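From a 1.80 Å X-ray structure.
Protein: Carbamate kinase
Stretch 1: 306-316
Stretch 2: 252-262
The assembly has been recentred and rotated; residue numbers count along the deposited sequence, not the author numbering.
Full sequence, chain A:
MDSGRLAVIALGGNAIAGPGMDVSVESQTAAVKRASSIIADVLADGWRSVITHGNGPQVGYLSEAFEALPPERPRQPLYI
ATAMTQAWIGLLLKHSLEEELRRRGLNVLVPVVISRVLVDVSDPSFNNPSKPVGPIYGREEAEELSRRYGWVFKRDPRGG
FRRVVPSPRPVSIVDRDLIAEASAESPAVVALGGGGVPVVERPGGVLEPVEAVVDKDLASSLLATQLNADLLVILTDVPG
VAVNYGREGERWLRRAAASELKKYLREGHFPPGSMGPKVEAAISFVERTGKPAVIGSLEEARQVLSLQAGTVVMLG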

ATOM      1  N   SER A 306     -29.249  -9.319  -2.062  1.00 34.08           N
ATOM      2  CA  SER A 306     -30.310 -10.308  -2.286  1.00 35.24           C
ATOM      3  C   SER A 306     -31.189  -9.969  -3.504  1.00 36.42           C
ATOM      4  O   SER A 306     -32.134 -10.680  -3.848  1.00 36.76           O
ATOM      5  CB  SER A 306     -31.172 -10.361  -1.020  1.00 35.53           C
ATOM      6  OG  SER A 306     -30.382 -10.802   0.087  1.00 37.89           O
ATOM      7  N   LEU A 307     -30.862  -8.819  -4.138  1.00 36.06           N
ATOM      8  CA  LEU A 307     -31.620  -8.327  -5.279  1.00 36.45           C
ATOM      9  C   LEU A 307     -33.008  -7.852  -4.861  1.00 36.92           C
ATOM     10  O   LEU A 307     -33.949  -7.851  -5.643  1.00 37.03           O
ATOM     11  CB  LEU A 307     -31.702  -9.428  -6.337  1.00 35.63           C
ATOM     12  CG  LEU A 307     -30.313  -9.848  -6.833  1.00 35.95           C
ATOM     13  CD1 LEU A 307     -30.389 -10.813  -8.014  1.00 34.57           C
ATOM     14  CD2 LEU A 307     -29.456  -8.669  -7.299  1.00 33.94           C
ATOM     15  N   GLN A 308     -33.147  -7.478  -3.575  1.00 37.69           N
ATOM     16  CA  GLN A 308     -34.444  -7.029  -3.079  1.00 37.96           C
ATOM     17  C   GLN A 308     -34.502  -5.506  -2.909  1.00 37.35           C
ATOM     18  O   GLN A 308     -35.485  -4.933  -2.475  1.00 37.30           O
ATOM     19  CB  GLN A 308     -34.698  -7.701  -1.733  1.00 40.12           C
ATOM     20  CG  GLN A 308     -34.701  -9.226  -1.820  1.00 43.99           C
ATOM     21  CD  GLN A 308     -35.713  -9.677  -2.849  1.00 46.00           C
ATOM     22  OE1 GLN A 308     -36.891  -9.363  -2.807  1.00 47.75           O
ATOM     23  NE2 GLN A 308     -35.202 -10.496  -3.790  1.00 47.97           N
ATOM     24  N   ALA A 309     -33.367  -4.858  -3.224  1.00 34.96           N
ATOM     25  CA  ALA A 309     -33.320  -3.401  -3.191  1.00 33.65           C
ATOM     26  C   ALA A 309     -32.404  -2.883  -4.287  1.00 32.56           C
ATOM     27  O   ALA A 309     -31.624  -3.629  -4.866  1.00 32.36           O
ATOM     28  CB  ALA A 309     -32.785  -2.965  -1.823  1.00 33.86           C
ATOM     29  N   GLY A 310     -32.502  -1.599  -4.605  1.00 31.71           N
ATOM     30  CA  GLY A 310     -31.671  -1.039  -5.657  1.00 30.58           C
ATOM     31  C   GLY A 310     -32.170  -1.395  -7.044  1.00 30.30           C
ATOM     32  O   GLY A 310     -33.264  -1.939  -7.201  1.00 30.79           O
ATOM     33  N   THR A 311     -31.364  -1.091  -8.054  1.00 27.67           N
ATOM     34  CA  THR A 311     -31.730  -1.378  -9.436  1.00 27.68           C
ATOM     35  C   THR A 311     -31.021  -2.619  -9.961  1.00 26.97           C
ATOM     36  O   THR A 311     -29.796  -2.653 -10.053  1.00 23.57           O
ATOM     37  CB  THR A 311     -31.374  -0.197 -10.359  1.00 26.85           C
ATOM     38  OG1 THR A 311     -32.055   0.979  -9.910  1.00 27.33           O
ATOM     39  CG2 THR A 311     -31.784  -0.497 -11.796  1.00 28.86           C
ATOM     40  N   VAL A 312     -31.796  -3.644 -10.303  1.00 26.56           N
ATOM     41  CA  VAL A 312     -31.221  -4.868 -10.838  1.00 25.45           C
ATOM     42  C   VAL A 312     -31.154  -4.761 -12.361  1.00 26.95           C
ATOM     43  O   VAL A 312     -32.177  -4.590 -13.029  1.00 26.68           O
ATOM     44  CB  VAL A 312     -32.068  -6.100 -10.463  1.00 25.51           C
ATOM     45  CG1 VAL A 312     -31.416  -7.362 -11.004  1.00 24.41           C
ATOM     46  CG2 VAL A 312     -32.222  -6.183  -8.956  1.00 28.24           C
ATOM     47  N   VAL A 313     -29.944  -4.838 -12.902  1.00 23.95           N
ATOM     48  CA  VAL A 313     -29.739  -4.764 -14.341  1.00 25.71           C
ATOM     49  C   VAL A 313     -29.760  -6.202 -14.843  1.00 27.20           C
ATOM     50  O   VAL A 313     -28.877  -6.995 -14.517  1.00 26.34           O
ATOM     51  CB  VAL A 313     -28.388  -4.089 -14.675  1.00 24.38           C
ATOM     52  CG1 VAL A 313     -28.197  -4.015 -16.179  1.00 23.74           C
ATOM     53  CG2 VAL A 313     -28.346  -2.689 -14.063  1.00 23.33           C
ATOM     54  N   MET A 314     -30.781  -6.528 -15.634  1.00 30.50           N
ATOM     55  CA  MET A 314     -30.973  -7.882 -16.145  1.00 33.22           C
ATOM     56  C   MET A 314     -30.497  -8.107 -17.577  1.00 33.26           C
ATOM     57  O   MET A 314     -30.317  -7.163 -18.343  1.00 30.76           O
ATOM     58  CB  MET A 314     -32.457  -8.250 -16.041  1.00 36.40           C
ATOM     59  CG  MET A 314     -33.087  -7.883 -14.704  1.00 40.87           C
ATOM     60  SD  MET A 314     -34.870  -8.166 -14.656  1.00 48.27           S
ATOM     61  CE  MET A 314     -35.478  -6.686 -15.479  1.00 45.61           C
ATOM     62  N   LEU A 315     -30.316  -9.376 -17.930  1.00 35.35           N
ATOM     63  CA  LEU A 315     -29.853  -9.767 -19.257  1.00 37.84           C
ATOM     64  C   LEU A 315     -30.879  -9.412 -20.333  1.00 38.75           C
ATOM     65  O   LEU A 315     -32.077  -9.336 -20.096  1.00 38.95           O
ATOM     66  CB  LEU A 315     -29.609 -11.277 -19.252  1.00 38.41           C
ATOM     67  CG  LEU A 315     -28.374 -11.679 -20.064  1.00 39.83           C
ATOM     68  CD1 LEU A 315     -28.168 -13.195 -20.098  1.00 40.15           C
ATOM     69  CD2 LEU A 315     -28.447 -11.225 -21.523  1.00 39.79           C
ATOM     70  N   GLY A 316     -30.362  -9.149 -21.548  1.00 40.85           N
ATOM     71  CA  GLY A 316     -31.253  -8.805 -22.649  1.00 41.39           C
ATOM     72  C   GLY A 316     -31.520  -7.299 -22.706  1.00 42.22           C
ATOM     73  O   GLY A 316     -32.515  -6.840 -23.251  1.00 41.71           O
ATOM     74  OXT GLY A 316     -30.753  -6.488 -22.209  1.00 41.38           O
TER
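Stretch 2 (252-262) WLRRAAASELK

How does the backbone of stretch 2 run against stretch 1? Residues 255-257 form a short strand that lies beside strand 311-314 in the same direction, so the pairing is parallel; the two axes approach to 4.6 Å and cross at -24°. R255 sits opposite V312, A256 opposite V313 and A257 opposite M314, with CA-CA distances of 4.5, 5.1 and 4.6 Å. After A257, the N-cap, the chain turns into a helix beginning at A258, whose direction makes an angle of 106° with strand 311-314.

What holds the two strands together? The backbone hydrogen bonds alternate as expected of a parallel pair. V312 N donates to R254 O at 3.0 Å, and V312 O accepts from A256 N at 2.9 Å; M314 repeats the pattern two residues on, its N donating to A256 O and its O accepting from A258 N, both at 2.9 Å. The last of these carries the ladder into the first residue of the helix. CA-H...O contacts accompany it, such as R255 CA to V312 O and V313 CA to A256 O, each 3.3 Å.

Which polar groups add to the ladder at its ends? At the start, T311 OG1 donates to L253 O at 2.6 Å. At the other end the chain terminus meets the beginning of the helix: S259 N donates to G316 OXT at 2.8 Å, and S259 OG to G316 O at a very short 2.5 Å. The carboxylate thus takes up both a backbone and a side-chain donor of one residue in the first turn. R254 starts away from stretch 1, but its side chain returns to reach the loop before the strand, where NH2 donates to L307 O at 2.4 Å. That distance deserves caution, because NH2 is modelled too close to Q308.

Where do the side chains pack? Alternation along the strands places V313 and A256 on one face of the sheet, and V312, M314, R255 and A257 on the other. On the first face V313 meets the helix: its CG1 lies 3.8 Å from A258 CB and its CG2 3.6 Å from L261 CD1, an apolar contact among buried residues. On the second face the end of the M314 side chain comes nearer to stretch 2, bringing CE to 3.6 Å from R255 CB, while V312 CB lies 4.1 Å from R255 CG. Farther along, A257 CB approaches G316 O at 3.6 Å. Altogether the two stretches bury 732 Å², both sides summed.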

ATOM      1  N   TRP A 252     -37.383   5.927  -9.860  1.00 42.64           N
ATOM      2  CA  TRP A 252     -36.294   5.026  -9.520  1.00 42.20           C
ATOM      3  C   TRP A 252     -36.625   3.628 -10.019  1.00 41.54           C
ATOM      4  O   TRP A 252     -37.664   3.065  -9.678  1.00 41.30           O
ATOM      5  CB  TRP A 252     -36.059   5.009  -8.008  1.00 42.46           C
ATOM      6  CG  TRP A 252     -35.635   6.339  -7.482  1.00 43.62           C
ATOM      7  CD1 TRP A 252     -36.447   7.368  -7.099  1.00 43.86           C
ATOM      8  CD2 TRP A 252     -34.291   6.822  -7.360  1.00 43.89           C
ATOM      9  NE1 TRP A 252     -35.691   8.464  -6.749  1.00 44.41           N
ATOM     10  CE2 TRP A 252     -34.364   8.155  -6.901  1.00 43.88           C
ATOM     11  CE3 TRP A 252     -33.029   6.257  -7.597  1.00 43.31           C
ATOM     12  CZ2 TRP A 252     -33.225   8.934  -6.676  1.00 43.73           C
ATOM     13  CZ3 TRP A 252     -31.898   7.031  -7.373  1.00 43.72           C
ATOM     14  CH2 TRP A 252     -32.005   8.357  -6.917  1.00 43.66           C
ATOM     15  N   LEU A 253     -35.733   3.082 -10.837  1.00 40.00           N
ATOM     16  CA  LEU A 253     -35.932   1.745 -11.400  1.00 39.11           C
ATOM     17  C   LEU A 253     -35.570   0.668 -10.391  1.00 38.76           C
ATOM     18  O   LEU A 253     -34.620   0.774  -9.633  1.00 37.66           O
ATOM     19  CB  LEU A 253     -35.023   1.587 -12.624  1.00 38.61           C
ATOM     20  CG  LEU A 253     -35.185   2.698 -13.664  1.00 37.84           C
ATOM     21  CD1 LEU A 253     -34.285   2.481 -14.873  1.00 36.82           C
ATOM     22  CD2 LEU A 253     -36.599   2.817 -14.220  1.00 38.36           C
ATOM     23  N   ARG A 254     -36.398  -0.394 -10.387  1.00 38.50           N
ATOM     24  CA  ARG A 254     -36.142  -1.516  -9.494  1.00 39.26           C
ATOM     25  C   ARG A 254     -35.501  -2.679 -10.257  1.00 38.22           C
ATOM     26  O   ARG A 254     -34.768  -3.508  -9.730  1.00 36.61           O
ATOM     27  CB  ARG A 254     -37.487  -1.966  -8.922  1.00 41.79           C
ATOM     28  CG  ARG A 254     -37.352  -3.123  -7.935  1.00 44.64           C
ATOM     29  CD  ARG A 254     -36.387  -2.787  -6.789  1.00 47.38           C
ATOM     30  NE  ARG A 254     -36.241  -3.914  -5.858  1.00 50.31           N
ATOM     31  CZ  ARG A 254     -35.702  -5.067  -6.319  1.00 52.19           C
ATOM     32  NH1 ARG A 254     -35.335  -5.184  -7.586  1.00 52.86           N
ATOM     33  NH2 ARG A 254     -35.550  -6.096  -5.481  1.00 53.08           N
ATOM     34  N   ARG A 255     -35.871  -2.739 -11.546  1.00 37.77           N
ATOM     35  CA  ARG A 255     -35.297  -3.709 -12.454  1.00 38.17           C
ATOM     36  C   ARG A 255     -35.331  -3.130 -13.867  1.00 36.81           C
ATOM     37  O   ARG A 255     -36.257  -2.426 -14.243  1.00 37.92           O
ATOM     38  CB  ARG A 255     -36.172  -4.965 -12.437  1.00 41.22           C
ATOM     39  CG  ARG A 255     -36.075  -5.762 -11.136  1.00 46.25           C
ATOM     40  CD  ARG A 255     -36.800  -7.116 -11.198  1.00 50.18           C
ATOM     41  NE  ARG A 255     -36.705  -7.787  -9.897  1.00 53.41           N
ATOM     42  CZ  ARG A 255     -37.266  -9.006  -9.728  1.00 54.99           C
ATOM     43  NH1 ARG A 255     -37.896  -9.607 -10.724  1.00 56.49           N
ATOM     44  NH2 ARG A 255     -37.170  -9.598  -8.539  1.00 56.09           N
ATOM     45  N   ALA A 256     -34.295  -3.406 -14.648  1.00 34.03           N
ATOM     46  CA  ALA A 256     -34.216  -2.886 -16.003  1.00 31.49           C
ATOM     47  C   ALA A 256     -33.275  -3.732 -16.846  1.00 30.46           C
ATOM     48  O   ALA A 256     -32.217  -4.154 -16.378  1.00 29.89           O
ATOM     49  CB  ALA A 256     -33.737  -1.440 -15.979  1.00 31.92           C
ATOM     50  N   ALA A 257     -33.671  -3.990 -18.087  1.00 28.67           N
ATOM     51  CA  ALA A 257     -32.847  -4.771 -18.992  1.00 26.96           C
ATOM     52  C   ALA A 257     -31.661  -3.906 -19.400  1.00 27.02           C
ATOM     53  O   ALA A 257     -31.814  -2.706 -19.641  1.00 24.74           O
ATOM     54  CB  ALA A 257     -33.651  -5.174 -20.220  1.00 27.98           C
ATOM     55  N   ALA A 258     -30.481  -4.515 -19.463  1.00 26.45           N
ATOM     56  CA  ALA A 258     -29.273  -3.795 -19.842  1.00 27.20           C
ATOM     57  C   ALA A 258     -29.465  -3.083 -21.174  1.00 27.04           C
ATOM     58  O   ALA A 258     -28.981  -1.967 -21.361  1.00 27.04           O
ATOM     59  CB  ALA A 258     -28.091  -4.759 -19.928  1.00 26.02           C
ATOM     60  N   SER A 259     -30.175  -3.727 -22.097  1.00 27.51           N
ATOM     61  CA  SER A 259     -30.423  -3.145 -23.412  1.00 26.79           C
ATOM     62  C   SER A 259     -31.220  -1.851 -23.295  1.00 26.42           C
ATOM     63  O   SER A 259     -31.013  -0.911 -24.061  1.00 26.53           O
ATOM     64  CB  SER A 259     -31.182  -4.134 -24.303  1.00 26.57           C
ATOM     65  OG  SER A 259     -32.458  -4.425 -23.764  1.00 26.95           O
ATOM     66  N   GLU A 260     -32.138  -1.806 -22.338  1.00 27.00           N
ATOM     67  CA  GLU A 260     -32.946  -0.612 -22.139  1.00 27.23           C
ATOM     68  C   GLU A 260     -32.128   0.500 -21.493  1.00 26.78           C
ATOM     69  O   GLU A 260     -32.234   1.660 -21.886  1.00 26.01           O
ATOM     70  CB  GLU A 260     -34.169  -0.936 -21.284  1.00 29.07           C
ATOM     71  CG  GLU A 260     -35.236  -1.691 -22.052  1.00 29.60           C
ATOM     72  CD  GLU A 260     -35.808  -0.871 -23.196  1.00 30.86           C
ATOM     73  OE1 GLU A 260     -36.563   0.087 -22.928  1.00 30.06           O
ATOM     74  OE2 GLU A 260     -35.492  -1.179 -24.363  1.00 32.10           O
ATOM     75  N   LEU A 261     -31.310   0.150 -20.504  1.00 25.73           N
ATOM     76  CA  LEU A 261     -30.488   1.154 -19.842  1.00 25.27           C
ATOM     77  C   LEU A 261     -29.461   1.726 -20.810  1.00 26.20           C
ATOM     78  O   LEU A 261     -29.110   2.905 -20.729  1.00 25.26           O
ATOM     79  CB  LEU A 261     -29.769   0.561 -18.626  1.00 26.06           C
ATOM     80  CG  LEU A 261     -30.623   0.249 -17.395  1.00 27.67           C
ATOM     81  CD1 LEU A 261     -29.715  -0.154 -16.246  1.00 26.83           C
ATOM     82  CD2 LEU A 261     -31.449   1.468 -17.007  1.00 28.96           C
ATOM     83  N   LYS A 262     -28.989   0.890 -21.732  1.00 25.90           N
ATOM     84  CA  LYS A 262     -27.999   1.315 -22.715  1.00 27.64           C
ATOM     85  C   LYS A 262     -28.552   2.435 -23.593  1.00 28.32           C
ATOM     86  O   LYS A 262     -27.812   3.322 -24.019  1.00 28.49           O
ATOM     87  CB  LYS A 262     -27.577   0.124 -23.582  1.00 29.33           C
ATOM     88  CG  LYS A 262     -26.231   0.294 -24.254  1.00 31.67           C
ATOM     89  CD  LYS A 262     -25.730  -1.027 -24.825  1.00 34.28           C
ATOM     90  CE  LYS A 262     -24.253  -0.945 -25.173  1.00 36.22           C
ATOM     91  NZ  LYS A 262     -23.704  -2.258 -25.601  1.00 37.39           N
TER